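Local coordinates for protein endo-1,3-beta-glucanase, family GH16 (Zobellia galactanivorans, PDB 5FUI) that probably binds the marine beta-1,3-glucan laminarin through this C-terminal family 6 carbohydrate-binding module of a laminarinase, at residues I13-Y18 with N126-T131; Y62-A67 with N97-S102. All coordinates share one frame; numbering follows the deposited sequence.

Contact 1. Residues I13-Y18 with N126-T131; sequences IEAESY and NWIRIT. With MG (magnesium ion), chain E.
The backbone oxygen of Asn126 is gripped twice: it is a ligand of the magnesium ion, Asn126 O to metal 2.4 Å, and it accepts the N-H of Ala15, N to O 2.9 Å. The amide comes in above the carbonyl plane, 37° out of it. Asn126 closes a chelate on the same ion with its side chain, since CG stands anti to the backbone N (chi1 -180°) and OD1 turns back to the metal; its ND2 is held by Glu31. From the facing segment Glu14 and Glu16 each offer one carboxylate oxygen, Glu14 OE1 at 2.5 Å and Glu16 OE1 at 2.4 Å from magnesium. Both chains bend at chi2, which curls the carboxylates toward the ion. A water bound to the metal also donates to Glu16 OE2, fixing the turn of that carboxylate, and Glu34 O completes the site. The two carboxylates probably balance much of the ion's charge. Glu14 OE1 also lies at the edge of the Trp127 indole, the carboxylate and ring planes 82° apart. Beyond the metal, Ile13 and Ile128 form an antiparallel hydrogen-bonded pair: Ile13 N to Ile128 O is 2.7 Å, and the return bond from Ile128 N to Ile13 O is about equally straight. On the opposite face from Glu14 and Trp127, Ile13 CD1 meets Ile130 CD1 tip to tip at 3.9 Å, while Ile128 CD1 lies near Ile13 CG2 and Ala15 CB. Strand 10-14 is an outermost strand of its four-stranded sheet, paired with 124-131; strand 56-66 flanks 124-131 on its other side, and strand 44-52 of the five-stranded sheet packs on Ile13.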
ATOM      1  N   ILE A  13       3.178   4.839   7.095  1.00 10.99           N
ATOM      2  CA  ILE A  13       2.060   3.984   7.574  1.00 11.09           C
ATOM      3  C   ILE A  13       2.539   2.549   7.507  1.00 11.82           C
ATOM      4  O   ILE A  13       2.807   2.021   6.412  1.00 12.27           O
ATOM      5  CB  ILE A  13       0.807   4.096   6.696  1.00 11.08           C
ATOM      6  CG1 ILE A  13       0.346   5.548   6.648  1.00 12.87           C
ATOM      7  CG2 ILE A  13      -0.351   3.194   7.145  1.00 12.89           C
ATOM      8  CD1 ILE A  13      -0.516   5.825   5.401  1.00 15.22           C
ATOM      9  N   GLU A  14       2.656   1.860   8.664  1.00 11.67           N
ATOM     10  CA  GLU A  14       3.082   0.462   8.633  1.00 11.78           C
ATOM     11  C   GLU A  14       1.929  -0.321   8.019  1.00 12.20           C
ATOM     12  O   GLU A  14       0.775  -0.097   8.369  1.00 12.13           O
ATOM     13  CB  GLU A  14       3.458  -0.108  10.036  1.00 13.12           C
ATOM     14  CG  GLU A  14       4.701   0.586  10.582  1.00 16.35           C
ATOM     15  CD  GLU A  14       5.974   0.268   9.676  1.00 18.60           C
ATOM     16  OE1 GLU A  14       6.028  -0.796   8.944  1.00 20.10           O
ATOM     17  OE2 GLU A  14       6.930   1.049   9.715  1.00 32.38           O
ATOM     18  N   ALA A  15       2.203  -1.163   7.039  1.00 11.41           N
ATOM     19  CA  ALA A  15       1.096  -1.785   6.274  1.00 11.05           C
ATOM     20  C   ALA A  15       0.233  -2.687   7.191  1.00 10.04           C
ATOM     21  O   ALA A  15      -0.928  -2.980   6.862  1.00 10.78           O
ATOM     22  CB  ALA A  15       1.647  -2.581   5.068  1.00 10.95           C
ATOM     23  N   GLU A  16       0.878  -3.258   8.255  1.00 11.90           N
ATOM     24  CA  GLU A  16       0.181  -4.175   9.172  1.00 13.35           C
ATOM     25  C   GLU A  16      -0.773  -3.401  10.114  1.00 14.08           C
ATOM     26  O   GLU A  16      -1.421  -4.009  10.924  1.00 15.88           O
ATOM     27  CB  GLU A  16       1.203  -5.055   9.902  1.00 13.11           C
ATOM     28  CG  GLU A  16       2.003  -4.343  10.990  1.00 14.74           C
ATOM     29  CD  GLU A  16       3.284  -3.693  10.479  1.00 15.44           C
ATOM     30  OE1 GLU A  16       3.433  -3.412   9.248  1.00 15.28           O
ATOM     31  OE2 GLU A  16       4.221  -3.489  11.287  1.00 19.12           O
ATOM     32  N   SER A  17      -0.802  -2.075  10.034  1.00 11.63           N
ATOM     33  CA  SER A  17      -1.585  -1.206  10.939  1.00 12.48           C
ATOM     34  C   SER A  17      -2.989  -0.967  10.467  1.00 12.61           C
ATOM     35  O   SER A  17      -3.697  -0.098  11.006  1.00 13.71           O
ATOM     36  CB  SER A  17      -0.839   0.116  11.182  1.00 14.73           C
ATOM     37  OG  SER A  17      -0.975   0.992  10.057  1.00 16.85           O
ATOM     38  N   TYR A  18      -3.439  -1.739   9.480  1.00 12.51           N
ATOM     39  CA  TYR A  18      -4.793  -1.512   8.943  1.00 12.07           C
ATOM     40  C   TYR A  18      -5.906  -1.702  10.008  1.00 12.30           C
ATOM     41  O   TYR A  18      -5.695  -2.483  10.970  1.00 14.13           O
ATOM     42  CB  TYR A  18      -5.118  -2.492   7.797  1.00 11.10           C
ATOM     43  CG  TYR A  18      -4.808  -3.944   8.054  1.00 12.74           C
ATOM     44  CD1 TYR A  18      -5.665  -4.763   8.842  1.00 14.03           C
ATOM     45  CD2 TYR A  18      -3.699  -4.523   7.468  1.00 15.83           C
ATOM     46  CE1 TYR A  18      -5.364  -6.132   9.063  1.00 14.11           C
ATOM     47  CE2 TYR A  18      -3.400  -5.831   7.641  1.00 15.68           C
ATOM     48  CZ  TYR A  18      -4.243  -6.643   8.419  1.00 17.67           C
ATOM     49  OH  TYR A  18      -3.900  -7.963   8.620  1.00 18.85           O
ATOM     50  N   ASN A 126       5.249  -3.976   3.226  1.00  7.98           N
ATOM     51  CA  ASN A 126       5.819  -3.679   4.528  1.00  9.02           C
ATOM     52  C   ASN A 126       5.243  -2.332   5.083  1.00  9.46           C
ATOM     53  O   ASN A 126       4.749  -2.271   6.243  1.00 11.22           O
ATOM     54  CB  ASN A 126       7.372  -3.623   4.441  1.00  9.78           C
ATOM     55  CG  ASN A 126       8.060  -3.320   5.757  1.00 12.94           C
ATOM     56  OD1 ASN A 126       7.464  -3.331   6.810  1.00 13.89           O
ATOM     57  ND2 ASN A 126       9.382  -3.059   5.684  1.00 12.24           N
ATOM     58  N   TRP A 127       5.250  -1.296   4.233  1.00  9.81           N
ATOM     59  CA  TRP A 127       4.775   0.015   4.663  1.00  9.58           C
ATOM     60  C   TRP A 127       4.467   0.841   3.418  1.00  8.30           C
ATOM     61  O   TRP A 127       4.775   0.484   2.295  1.00 10.44           O
ATOM     62  CB  TRP A 127       5.817   0.772   5.586  1.00 10.66           C
ATOM     63  CG  TRP A 127       7.234   0.790   5.151  1.00 10.07           C
ATOM     64  CD1 TRP A 127       8.300   0.094   5.742  1.00 10.39           C
ATOM     65  CD2 TRP A 127       7.804   1.563   4.048  1.00 10.73           C
ATOM     66  NE1 TRP A 127       9.495   0.388   5.052  1.00 11.85           N
ATOM     67  CE2 TRP A 127       9.256   1.275   4.047  1.00 10.77           C
ATOM     68  CE3 TRP A 127       7.286   2.481   3.078  1.00 10.00           C
ATOM     69  CZ2 TRP A 127      10.133   1.893   3.171  1.00 11.32           C
ATOM     70  CZ3 TRP A 127       8.209   3.033   2.157  1.00 10.74           C
ATOM     71  CH2 TRP A 127       9.571   2.730   2.192  1.00 12.09           C
ATOM     72  N   ILE A 128       3.809   1.967   3.717  1.00  9.80           N
ATOM     73  CA  ILE A 128       3.447   3.013   2.794  1.00  9.44           C
ATOM     74  C   ILE A 128       4.088   4.327   3.320  1.00 10.54           C
ATOM     75  O   ILE A 128       4.087   4.568   4.549  1.00 11.84           O
ATOM     76  CB  ILE A 128       1.901   3.209   2.683  1.00  9.77           C
ATOM     77  CG1 ILE A 128       1.190   1.881   2.339  1.00 11.30           C
ATOM     78  CG2 ILE A 128       1.581   4.312   1.658  1.00 10.20           C
ATOM     79  CD1 ILE A 128       0.435   1.295   3.514  1.00 16.67           C
ATOM     80  N   ARG A 129       4.637   5.169   2.431  1.00  9.44           N
ATOM     81  CA  ARG A 129       5.200   6.471   2.873  1.00 10.01           C
ATOM     82  C   ARG A 129       4.673   7.530   1.955  1.00  9.78           C
ATOM     83  O   ARG A 129       4.820   7.464   0.745  1.00 11.96           O
ATOM     84  CB  ARG A 129       6.753   6.354   2.883  1.00 13.10           C
ATOM     85  CG  ARG A 129       7.477   7.599   3.368  1.00 14.37           C
ATOM     86  CD  ARG A 129       8.927   7.295   3.781  1.00 14.52           C
ATOM     87  NE  ARG A 129       9.699   6.813   2.666  1.00 15.47           N
ATOM     88  CZ  ARG A 129      10.759   5.965   2.718  1.00 16.40           C
ATOM     89  NH1 ARG A 129      11.197   5.531   3.928  1.00 17.49           N
ATOM     90  NH2 ARG A 129      11.331   5.606   1.511  1.00 17.12           N
ATOM     91  N   ILE A 130       4.161   8.587   2.590  1.00 10.55           N
ATOM     92  CA  ILE A 130       3.546   9.694   1.883  1.00 11.37           C
ATOM     93  C   ILE A 130       4.402  10.964   2.073  1.00 12.16           C
ATOM     94  O   ILE A 130       4.669  11.304   3.250  1.00 14.60           O
ATOM     95  CB  ILE A 130       2.088   9.943   2.328  1.00 11.38           C
ATOM     96  CG1 ILE A 130       1.249   8.664   2.032  1.00 12.53           C
ATOM     97  CG2 ILE A 130       1.508  11.203   1.636  1.00 13.58           C
ATOM     98  CD1 ILE A 130      -0.144   8.616   2.735  1.00 12.70           C
ATOM     99  N   THR A 131       4.814  11.624   0.989  1.00 12.29           N
ATOM    100  CA  THR A 131       5.707  12.804   1.067  1.00 14.27           C
ATOM    101  C   THR A 131       5.136  13.949   0.230  1.00 14.44           C
ATOM    102  O   THR A 131       4.731  13.780  -0.885  1.00 15.54           O
ATOM    103  CB  THR A 131       7.118  12.450   0.514  1.00 13.21           C
ATOM    104  OG1 THR A 131       7.618  11.366   1.299  1.00 17.48           O
ATOM    105  CG2 THR A 131       8.060  13.642   0.665  1.00 19.30           C
TER
HETATM  106 MG    MG E1386       5.606  -3.203   8.260  1.00 10.89          MG
HETATM  107  O   HOH W   1       6.796  -2.967  10.260  1.00 30.25           O

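Contact 2. Residues Y62-A67 with N97-S102; sequences YRVASA and NWTTVS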
ATOM      1  N   TYR A  62       5.581   2.626  -1.740  1.00  8.35           N
ATOM      2  CA  TYR A  62       5.110   1.343  -1.242  1.00  8.04           C
ATOM      3  C   TYR A  62       6.271   0.383  -1.190  1.00  8.55           C
ATOM      4  O   TYR A  62       6.931   0.129  -2.216  1.00  9.00           O
ATOM      5  CB  TYR A  62       3.979   0.726  -2.153  1.00  8.64           C
ATOM      6  CG  TYR A  62       2.806   1.665  -2.334  1.00  8.16           C
ATOM      7  CD1 TYR A  62       2.779   2.631  -3.298  1.00  8.41           C
ATOM      8  CD2 TYR A  62       1.705   1.573  -1.445  1.00  9.88           C
ATOM      9  CE1 TYR A  62       1.663   3.475  -3.421  1.00  8.18           C
ATOM     10  CE2 TYR A  62       0.585   2.419  -1.554  1.00  9.76           C
ATOM     11  CZ  TYR A  62       0.600   3.353  -2.519  1.00  8.54           C
ATOM     12  OH  TYR A  62      -0.502   4.155  -2.657  1.00  9.87           O
ATOM     13  N   ARG A  63       6.557  -0.125   0.012  1.00  7.80           N
ATOM     14  CA  ARG A  63       7.668  -1.076   0.234  1.00  8.41           C
ATOM     15  C   ARG A  63       7.130  -2.455   0.075  1.00  7.85           C
ATOM     16  O   ARG A  63       6.349  -2.954   0.897  1.00  9.81           O
ATOM     17  CB  ARG A  63       8.310  -0.820   1.586  1.00  8.32           C
ATOM     18  CG  ARG A  63       9.596  -1.624   1.918  1.00 10.03           C
ATOM     19  CD  ARG A  63      10.695  -1.113   0.965  1.00  9.96           C
ATOM     20  NE  ARG A  63      11.992  -1.717   1.335  1.00  8.94           N
ATOM     21  CZ  ARG A  63      13.105  -1.541   0.616  1.00 10.38           C
ATOM     22  NH1 ARG A  63      13.100  -0.790  -0.515  1.00 11.75           N
ATOM     23  NH2 ARG A  63      14.251  -2.152   0.996  1.00 12.77           N
ATOM     24  N   VAL A  64       7.475  -3.066  -1.063  1.00  7.89           N
ATOM     25  CA  VAL A  64       6.788  -4.308  -1.565  1.00  8.49           C
ATOM     26  C   VAL A  64       7.789  -5.415  -1.921  1.00  9.04           C
ATOM     27  O   VAL A  64       8.965  -5.135  -2.164  1.00  9.26           O
ATOM     28  CB  VAL A  64       5.883  -4.015  -2.801  1.00  7.55           C
ATOM     29  CG1 VAL A  64       4.712  -3.102  -2.349  1.00  9.08           C
ATOM     30  CG2 VAL A  64       6.653  -3.391  -3.966  1.00  9.76           C
ATOM     31  N   ALA A  65       7.317  -6.665  -1.984  1.00  8.26           N
ATOM     32  CA  ALA A  65       8.129  -7.774  -2.456  1.00  8.42           C
ATOM     33  C   ALA A  65       7.265  -8.751  -3.192  1.00  9.62           C
ATOM     34  O   ALA A  65       6.035  -8.868  -2.899  1.00  9.33           O
ATOM     35  CB  ALA A  65       8.688  -8.491  -1.211  1.00  9.70           C
ATOM     36  N   SER A  66       7.915  -9.569  -4.080  1.00  9.14           N
ATOM     37  CA  SER A  66       7.139 -10.665  -4.682  1.00  9.91           C
ATOM     38  C   SER A  66       8.142 -11.634  -5.271  1.00  9.64           C
ATOM     39  O   SER A  66       9.141 -11.226  -5.879  1.00 10.28           O
ATOM     40  CB  SER A  66       6.205 -10.196  -5.807  1.00 10.65           C
ATOM     41  OG  SER A  66       5.528 -11.350  -6.310  1.00 10.36           O
ATOM     42  N   ALA A  67       7.830 -12.930  -5.096  1.00 10.01           N
ATOM     43  CA  ALA A  67       8.599 -13.958  -5.820  1.00 12.20           C
ATOM     44  C   ALA A  67       8.039 -14.296  -7.202  1.00 13.61           C
ATOM     45  O   ALA A  67       8.642 -15.200  -7.896  1.00 15.17           O
ATOM     46  CB  ALA A  67       8.744 -15.209  -4.961  1.00 13.49           C
ATOM     47  N   ASN A  97      12.419 -10.070  -0.449  1.00 11.91           N
ATOM     48  CA  ASN A  97      13.297  -9.223  -1.251  1.00 11.34           C
ATOM     49  C   ASN A  97      12.531  -7.923  -1.506  1.00 11.29           C
ATOM     50  O   ASN A  97      11.618  -7.925  -2.305  1.00 10.42           O
ATOM     51  CB  ASN A  97      13.677  -9.868  -2.595  1.00 12.46           C
ATOM     52  CG  ASN A  97      14.623 -11.028  -2.441  1.00 13.05           C
ATOM     53  OD1 ASN A  97      14.965 -11.646  -3.437  1.00 15.88           O
ATOM     54  ND2 ASN A  97      15.031 -11.304  -1.300  1.00 13.24           N
ATOM     55  N   TRP A  98      12.855  -6.867  -0.788  1.00  9.13           N
ATOM     56  CA  TRP A  98      11.971  -5.673  -0.811  1.00  9.91           C
ATOM     57  C   TRP A  98      12.468  -4.638  -1.760  1.00 10.96           C
ATOM     58  O   TRP A  98      13.685  -4.503  -2.006  1.00 11.75           O
ATOM     59  CB  TRP A  98      11.963  -5.075   0.623  1.00  9.86           C
ATOM     60  CG  TRP A  98      11.352  -6.043   1.562  1.00 10.83           C
ATOM     61  CD1 TRP A  98      12.017  -6.968   2.397  1.00 11.15           C
ATOM     62  CD2 TRP A  98       9.927  -6.242   1.731  1.00 10.66           C
ATOM     63  NE1 TRP A  98      11.071  -7.754   3.048  1.00 10.06           N
ATOM     64  CE2 TRP A  98       9.789  -7.365   2.677  1.00  9.85           C
ATOM     65  CE3 TRP A  98       8.782  -5.622   1.236  1.00 10.87           C
ATOM     66  CZ2 TRP A  98       8.530  -7.852   3.069  1.00  9.98           C
ATOM     67  CZ3 TRP A  98       7.522  -6.189   1.589  1.00 10.63           C
ATOM     68  CH2 TRP A  98       7.398  -7.238   2.531  1.00 11.04           C
ATOM     69  N   THR A  99      11.509  -3.862  -2.312  1.00  8.55           N
ATOM     70  CA  THR A  99      11.809  -2.750  -3.196  1.00  9.75           C
ATOM     71  C   THR A  99      10.747  -1.671  -2.993  1.00  8.19           C
ATOM     72  O   THR A  99       9.665  -1.977  -2.448  1.00 10.24           O
ATOM     73  CB  THR A  99      11.885  -3.250  -4.694  1.00 11.70           C
ATOM     74  OG1 THR A  99      12.559  -2.210  -5.423  1.00 13.79           O
ATOM     75  CG2 THR A  99      10.451  -3.496  -5.261  1.00 11.19           C
ATOM     76  N   THR A 100      11.037  -0.452  -3.395  1.00  9.80           N
ATOM     77  CA  THR A 100      10.056   0.621  -3.222  1.00  9.47           C
ATOM     78  C   THR A 100       9.535   1.143  -4.547  1.00  9.38           C
ATOM     79  O   THR A 100      10.307   1.605  -5.408  1.00 11.02           O
ATOM     80  CB  THR A 100      10.707   1.786  -2.459  1.00  8.59           C
ATOM     81  OG1 THR A 100      11.212   1.288  -1.190  1.00  9.97           O
ATOM     82  CG2 THR A 100       9.647   2.858  -2.100  1.00  9.70           C
ATOM     83  N   VAL A 101       8.224   0.949  -4.764  1.00  8.59           N
ATOM     84  CA  VAL A 101       7.586   1.540  -5.953  1.00  8.78           C
ATOM     85  C   VAL A 101       6.798   2.764  -5.494  1.00  9.83           C
ATOM     86  O   VAL A 101       6.551   2.978  -4.296  1.00 10.07           O
ATOM     87  CB  VAL A 101       6.679   0.502  -6.698  1.00  9.83           C
ATOM     88  CG1 VAL A 101       7.566  -0.672  -7.237  1.00 13.91           C
ATOM     89  CG2 VAL A 101       5.527   0.015  -5.755  1.00 11.55           C
ATOM     90  N   SER A 102       6.334   3.538  -6.463  1.00  8.65           N
ATOM     91  CA  SER A 102       5.631   4.781  -6.089  1.00  9.89           C
ATOM     92  C   SER A 102       4.604   5.211  -7.111  1.00  9.12           C
ATOM     93  O   SER A 102       4.597   4.762  -8.246  1.00 11.18           O
ATOM     94  CB  SER A 102       6.605   5.910  -5.816  1.00  9.99           C
ATOM     95  OG  SER A 102       7.236   6.325  -7.073  1.00  9.47           O
TER
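Four backbone hydrogen bonds join Tyr62 with Val101 and Val64 with Thr99, both antiparallel hydrogen-bonded pairs; the straightest runs from Val64 N to Thr99 O, 2.8 Å. Between them lies the non-hydrogen-bonded pair of Arg63 and Thr100, where the CA-H of Thr100 points at Tyr62 O. Among polar side chains, Arg63 reaches across the partner strand. CG anti to the backbone N (chi1 -173°) sends the chain out beside the carbonyl carbon, and the bend at chi2 lays the guanidinium over the backbone at Trp98 and Thr99, with Trp98 CB beneath one face, 3.4 Å from Arg63 NE. Arg63 NH1 donates to Thr100 OG1 at 2.9 Å, 17° out of the guanidinium plane, and NH2 makes a salt bridge with Glu31. An alanine in place of Arg63 would probably leave Glu31 without this ionic mate and Thr100 OG1 without this donor, and uncover the backbone at Trp98. The aromatic contact is a CH-pi interaction: Ala65 CB sits over the face of the Trp98 six-membered ring, 3.8 Å from its centroid and 13° off the normal. The same ring's CE3 crowds the Val64 carbonyl carbon at 3.3 Å. On the sheet face that carries Tyr62, Val64 and Val101, apolar packing takes over: Val101 CG2 touches both Tyr62 CB and Val64 CG2 at 4.0 Å. Tyr62 also packs edge-to-face with Phe73, and its OH is bonded to Gln103. This is antiparallel pairing at the margin of one sheet of the beta-sandwich that characterises family 6 carbohydrate-binding modules: Tyr62 turns into the space between the sheets, whereas Arg63 and Thr100 lie on the outer face.

From the N terminus the chain first runs through residues 13-18, whose partner, 126-131, comes only near the C terminus; contact 1 therefore closes a loop of 107 residues around nearly the whole module. Contact 2 closes a shorter loop of 29 residues, between 62-67 and 97-102, lying wholly within the first, so the two nest and do not cross. Strands 124-131 and 56-66 are neighbours, which joins the contacts in one sheet ordered 10-14, 124-131, 56-66, 97-107. Arg63 O and Asn126 N, 2.8 Å apart, probably form one hydrogen bond of that seam, and Tyr62 packs on Ile128 across it.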